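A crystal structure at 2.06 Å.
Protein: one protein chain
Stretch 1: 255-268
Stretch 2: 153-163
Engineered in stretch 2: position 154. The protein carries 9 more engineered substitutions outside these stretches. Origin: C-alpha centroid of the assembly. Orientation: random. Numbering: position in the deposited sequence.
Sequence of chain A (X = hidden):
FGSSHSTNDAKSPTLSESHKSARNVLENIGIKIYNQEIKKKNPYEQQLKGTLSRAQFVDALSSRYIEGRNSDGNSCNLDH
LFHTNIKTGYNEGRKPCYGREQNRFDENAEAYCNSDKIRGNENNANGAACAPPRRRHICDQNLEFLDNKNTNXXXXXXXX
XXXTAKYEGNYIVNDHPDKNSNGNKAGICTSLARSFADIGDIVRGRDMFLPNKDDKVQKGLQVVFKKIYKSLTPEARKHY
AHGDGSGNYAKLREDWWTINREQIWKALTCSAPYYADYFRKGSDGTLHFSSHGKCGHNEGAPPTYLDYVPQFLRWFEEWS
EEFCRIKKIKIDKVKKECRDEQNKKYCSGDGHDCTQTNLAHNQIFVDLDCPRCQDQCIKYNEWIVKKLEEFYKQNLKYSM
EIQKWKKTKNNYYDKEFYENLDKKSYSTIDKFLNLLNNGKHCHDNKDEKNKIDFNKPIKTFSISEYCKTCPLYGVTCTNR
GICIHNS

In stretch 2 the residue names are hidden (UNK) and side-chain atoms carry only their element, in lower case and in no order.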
# COMPACT_ATOMS: atom_id res chain seq x y z
N ASP A 255 -10.10 15.62 14.21
CA ASP A 255 -10.63 16.87 13.66
C ASP A 255 -9.50 17.71 13.13
O ASP A 255 -9.64 18.27 12.06
CB ASP A 255 -11.43 17.63 14.72
CG ASP A 255 -12.76 16.95 15.00
OD1 ASP A 255 -13.03 15.89 14.38
OD2 ASP A 255 -13.54 17.51 15.78
N TRP A 256 -8.35 17.72 13.82
CA TRP A 256 -7.21 18.44 13.29
C TRP A 256 -6.88 17.89 11.90
O TRP A 256 -6.69 18.67 10.98
CB TRP A 256 -6.00 18.34 14.23
CG TRP A 256 -4.90 19.30 13.84
CD1 TRP A 256 -4.78 20.60 14.23
CD2 TRP A 256 -3.86 19.07 12.88
NE1 TRP A 256 -3.69 21.17 13.63
CE2 TRP A 256 -3.11 20.26 12.79
CE3 TRP A 256 -3.48 17.96 12.10
CZ2 TRP A 256 -1.99 20.38 11.95
CZ3 TRP A 256 -2.36 18.07 11.28
CH2 TRP A 256 -1.64 19.28 11.20
N TRP A 257 -6.83 16.54 11.75
CA TRP A 257 -6.51 15.93 10.46
C TRP A 257 -7.52 16.36 9.41
O TRP A 257 -7.15 16.88 8.36
CB TRP A 257 -6.44 14.40 10.55
CG TRP A 257 -6.17 13.78 9.20
CD1 TRP A 257 -7.09 13.23 8.35
CD2 TRP A 257 -4.96 13.90 8.44
NE1 TRP A 257 -6.50 12.88 7.16
CE2 TRP A 257 -5.20 13.34 7.16
CE3 TRP A 257 -3.67 14.40 8.72
CZ2 TRP A 257 -4.20 13.19 6.20
CZ3 TRP A 257 -2.67 14.26 7.77
CH2 TRP A 257 -2.94 13.68 6.52
N THR A 258 -8.80 16.13 9.69
CA THR A 258 -9.91 16.46 8.82
C THR A 258 -9.87 17.90 8.36
O THR A 258 -10.09 18.16 7.18
CB THR A 258 -11.21 16.08 9.51
OG1 THR A 258 -11.16 14.67 9.76
CG2 THR A 258 -12.44 16.40 8.66
N ILE A 259 -9.55 18.83 9.28
CA ILE A 259 -9.50 20.25 9.00
C ILE A 259 -8.32 20.64 8.12
O ILE A 259 -8.49 21.45 7.21
CB ILE A 259 -9.60 21.08 10.32
CG1 ILE A 259 -11.06 21.05 10.86
CG2 ILE A 259 -9.14 22.54 10.12
CD1 ILE A 259 -11.16 21.14 12.42
N ASN A 260 -7.15 20.03 8.33
CA ASN A 260 -5.96 20.40 7.59
C ASN A 260 -5.58 19.48 6.46
O ASN A 260 -4.59 19.75 5.78
CB ASN A 260 -4.78 20.57 8.56
CG ASN A 260 -4.99 21.70 9.53
OD1 ASN A 260 -4.81 22.87 9.21
ND2 ASN A 260 -5.50 21.38 10.71
N ARG A 261 -6.33 18.38 6.24
CA ARG A 261 -5.98 17.38 5.21
C ARG A 261 -5.79 17.93 3.81
O ARG A 261 -4.95 17.44 3.08
CB ARG A 261 -6.94 16.17 5.23
CG ARG A 261 -8.36 16.48 4.75
CD ARG A 261 -9.31 15.32 4.96
NE ARG A 261 -9.05 14.20 4.05
CZ ARG A 261 -9.57 14.05 2.85
NH1 ARG A 261 -10.39 14.98 2.35
NH2 ARG A 261 -9.30 12.98 2.12
N GLU A 262 -6.55 18.98 3.45
CA GLU A 262 -6.49 19.59 2.13
C GLU A 262 -5.12 20.22 1.84
O GLU A 262 -4.58 19.93 0.79
CB GLU A 262 -7.62 20.60 1.95
CG GLU A 262 -7.62 21.21 0.56
CD GLU A 262 -8.64 22.31 0.39
OE1 GLU A 262 -8.23 23.43 0.01
OE2 GLU A 262 -9.84 22.06 0.62
N GLN A 263 -4.59 21.05 2.76
CA GLN A 263 -3.25 21.68 2.65
C GLN A 263 -2.17 20.61 2.69
O GLN A 263 -1.20 20.66 1.91
CB GLN A 263 -2.98 22.63 3.82
CG GLN A 263 -4.06 23.63 4.14
CD GLN A 263 -3.65 24.48 5.31
OE1 GLN A 263 -2.71 25.28 5.22
NE2 GLN A 263 -4.33 24.30 6.44
N ILE A 264 -2.34 19.60 3.58
CA ILE A 264 -1.40 18.48 3.67
C ILE A 264 -1.29 17.77 2.29
O ILE A 264 -0.18 17.52 1.82
CB ILE A 264 -1.75 17.53 4.86
CG1 ILE A 264 -1.45 18.26 6.22
CG2 ILE A 264 -0.93 16.19 4.77
CD1 ILE A 264 -2.41 17.90 7.47
N TRP A 265 -2.44 17.51 1.62
CA TRP A 265 -2.45 16.87 0.29
C TRP A 265 -1.72 17.76 -0.72
O TRP A 265 -1.04 17.23 -1.60
CB TRP A 265 -3.89 16.63 -0.21
CG TRP A 265 -3.94 15.98 -1.58
CD1 TRP A 265 -4.22 16.60 -2.77
CD2 TRP A 265 -3.59 14.63 -1.91
NE1 TRP A 265 -4.03 15.72 -3.81
CE2 TRP A 265 -3.71 14.49 -3.30
CE3 TRP A 265 -3.22 13.51 -1.14
CZ2 TRP A 265 -3.44 13.29 -3.96
CZ3 TRP A 265 -2.95 12.32 -1.79
CH2 TRP A 265 -3.10 12.20 -3.17
N LYS A 266 -1.92 19.12 -0.62
CA LYS A 266 -1.28 20.11 -1.49
C LYS A 266 0.24 20.02 -1.31
O LYS A 266 0.94 19.83 -2.29
CB LYS A 266 -1.81 21.53 -1.19
CG LYS A 266 -1.42 22.56 -2.24
CD LYS A 266 -2.10 23.91 -2.04
CE LYS A 266 -1.59 24.90 -3.07
NZ LYS A 266 -2.11 26.27 -2.84
N ALA A 267 0.75 20.02 -0.06
CA ALA A 267 2.19 19.86 0.17
C ALA A 267 2.71 18.51 -0.38
O ALA A 267 3.72 18.47 -1.08
CB ALA A 267 2.48 19.98 1.66
N LEU A 268 1.99 17.41 -0.10
CA LEU A 268 2.38 16.08 -0.56
C LEU A 268 2.57 15.99 -2.06
O LEU A 268 3.42 15.23 -2.53
CB LEU A 268 1.36 15.01 -0.06
CG LEU A 268 1.65 13.53 -0.43
CD1 LEU A 268 2.92 12.98 0.28
CD2 LEU A 268 0.45 12.66 -0.09
N UNK A 153 1.37 25.45 18.82
CA UNK A 153 0.05 25.71 18.22
C UNK A 153 -0.25 24.78 17.05
O UNK A 153 0.66 24.13 16.52
c UNK A 153 -0.05 27.17 17.75
o UNK A 153 0.87 27.38 16.67
c UNK A 153 0.19 28.20 18.88
N UNK A 154 -1.51 24.80 16.59
CA UNK A 154 -2.02 24.08 15.42
C UNK A 154 -1.25 24.51 14.17
O UNK A 154 -1.01 23.67 13.29
c UNK A 154 -3.50 24.36 15.25
N UNK A 155 -0.83 25.79 14.10
CA UNK A 155 -0.05 26.32 12.97
C UNK A 155 1.36 25.77 13.01
O UNK A 155 1.90 25.46 11.96
c UNK A 155 -0.02 27.86 12.98
c UNK A 155 -2.44 28.51 12.39
n UNK A 155 -3.43 29.17 13.07
n UNK A 155 -1.67 29.10 14.40
c UNK A 155 -2.93 29.51 14.26
c UNK A 155 -1.36 28.47 13.20
N UNK A 156 1.95 25.65 14.22
CA UNK A 156 3.31 25.10 14.37
C UNK A 156 3.35 23.65 13.93
O UNK A 156 4.29 23.25 13.27
c UNK A 156 3.95 26.64 16.36
o UNK A 156 3.79 26.82 17.58
c UNK A 156 3.83 25.22 15.82
o UNK A 156 4.21 27.56 15.56
N UNK A 157 2.31 22.87 14.27
CA UNK A 157 2.21 21.46 13.89
C UNK A 157 2.02 21.31 12.38
O UNK A 157 2.75 20.55 11.75
c UNK A 157 -0.50 18.85 14.93
c UNK A 157 0.79 19.31 14.31
c UNK A 157 1.05 20.80 14.64
c UNK A 157 1.96 18.45 14.75
N UNK A 158 1.10 22.10 11.79
CA UNK A 158 0.87 22.06 10.35
C UNK A 158 2.15 22.26 9.59
O UNK A 158 2.42 21.48 8.67
c UNK A 158 -1.30 21.81 7.99
c UNK A 158 -1.20 24.28 7.94
c UNK A 158 -0.21 23.08 9.90
c UNK A 158 -0.52 23.04 8.38
N UNK A 159 2.96 23.24 10.02
CA UNK A 159 4.26 23.55 9.42
C UNK A 159 5.11 22.31 9.28
O UNK A 159 5.49 21.95 8.18
N UNK A 160 5.32 21.60 10.40
CA UNK A 160 6.07 20.34 10.45
C UNK A 160 5.50 19.24 9.54
O UNK A 160 6.24 18.61 8.79
n UNK A 160 8.36 20.53 12.64
c UNK A 160 6.18 19.83 11.89
c UNK A 160 7.06 20.72 12.74
o UNK A 160 6.58 21.61 13.45
N UNK A 161 4.16 19.06 9.58
CA UNK A 161 3.45 18.06 8.77
C UNK A 161 3.55 18.36 7.28
O UNK A 161 3.73 17.44 6.48
c UNK A 161 2.01 17.32 10.74
c UNK A 161 1.27 16.77 8.40
c UNK A 161 1.99 17.80 9.29
N UNK A 162 3.50 19.65 6.90
CA UNK A 162 3.66 20.03 5.48
C UNK A 162 5.06 19.71 5.01
O UNK A 162 5.23 19.20 3.91
c UNK A 162 3.35 21.52 5.24
c UNK A 162 1.91 22.02 5.44
c UNK A 162 1.79 23.43 4.92
c UNK A 162 0.88 21.16 4.74
N UNK A 163 6.07 19.90 5.89
CA UNK A 163 7.48 19.57 5.61
C UNK A 163 7.59 18.05 5.38
O UNK A 163 8.23 17.63 4.41
c UNK A 163 8.40 21.63 6.83
c UNK A 163 9.88 19.60 6.55
c UNK A 163 8.44 20.10 6.74

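Position 153 carries three side-chain atoms, one carbon bearing an oxygen and a second carbon, and none reaches stretch 1. A beta-branched hydroxyl identifies Thr153. It is the N-cap: its OG1 accepts a hydrogen bond from the backbone N of position 156 at 3.2 Å.

Position 154 has a single side-chain carbon, 3.6 Å from Trp256 NE1 and near the plane of the indole, at its edge. One carbon means alanine; Ala154 is an engineered substitution.

Position 155 shows one carbon followed by a five-membered ring of three carbons and two nitrogens, an imidazole. CA-to-CB points away from stretch 1, and His155 makes no contact there.

Position 156 has two carbons, the second carrying two oxygens: a short carboxylate, Asp156. Its OD2 accepts from Thr153 N at 3.0 Å, so side chain and backbone bond reciprocally at the start of the helix.

Position 157 has four carbons forked at the second, the pattern of leucine. In Leu157, CD2 lies 3.7 Å from the centroid of the six-membered ring of Trp256 and 13° off the ring normal, a CH-pi contact over the face.

Position 158 repeats the four-carbon fork and is Leu158. CA-to-CB points sideways, yet chi1 t and chi2 p bring the end nearer: CD1 lies 3.7 Å from Asn260 CB and CD2 3.3 Å from Gln263 OE1.

Position 159 has no side-chain atoms and is Gly159. An ideal CB would have room, with no stretch 1 atom within 5.5 Å.

Position 160 has two carbons, the second bearing one oxygen and one nitrogen: a carboxamide, Asn160, beyond reach of stretch 1.

Position 161 has one carbon carrying two more, hence Val161. Its CG1 approaches Ile264 CG1 at 3.8 Å.

Position 162 has four carbons forked at the second, again leucine. Leu162 adopts chi1 m and chi2 t; CD2 meets Ala267 CB at 3.7 Å and Ile264 CA at 3.7 Å.

Position 163 is one carbon carrying two, pointing away: Val163, without contact.

The helices run 33° from parallel, with axes 9.2 Å apart at closest approach, and bury 494 Å² in total. No hydrogen bond crosses between them, so packing makes the contact. Trp256 inserts among Ala154, Leu157, Leu158 and Val161, while Leu158 fills the reciprocal hole among Trp256, Asn260, Gln263 and Ile264. Farther along, the backbones draw close, with Ala267 CA 5.5 Å from Leu162 CA, and the small Ala267 side chain lies 3.6 Å, from its CB, to Leu162 O.

Stretch 2 (153-163) TAHDLLGNVLV
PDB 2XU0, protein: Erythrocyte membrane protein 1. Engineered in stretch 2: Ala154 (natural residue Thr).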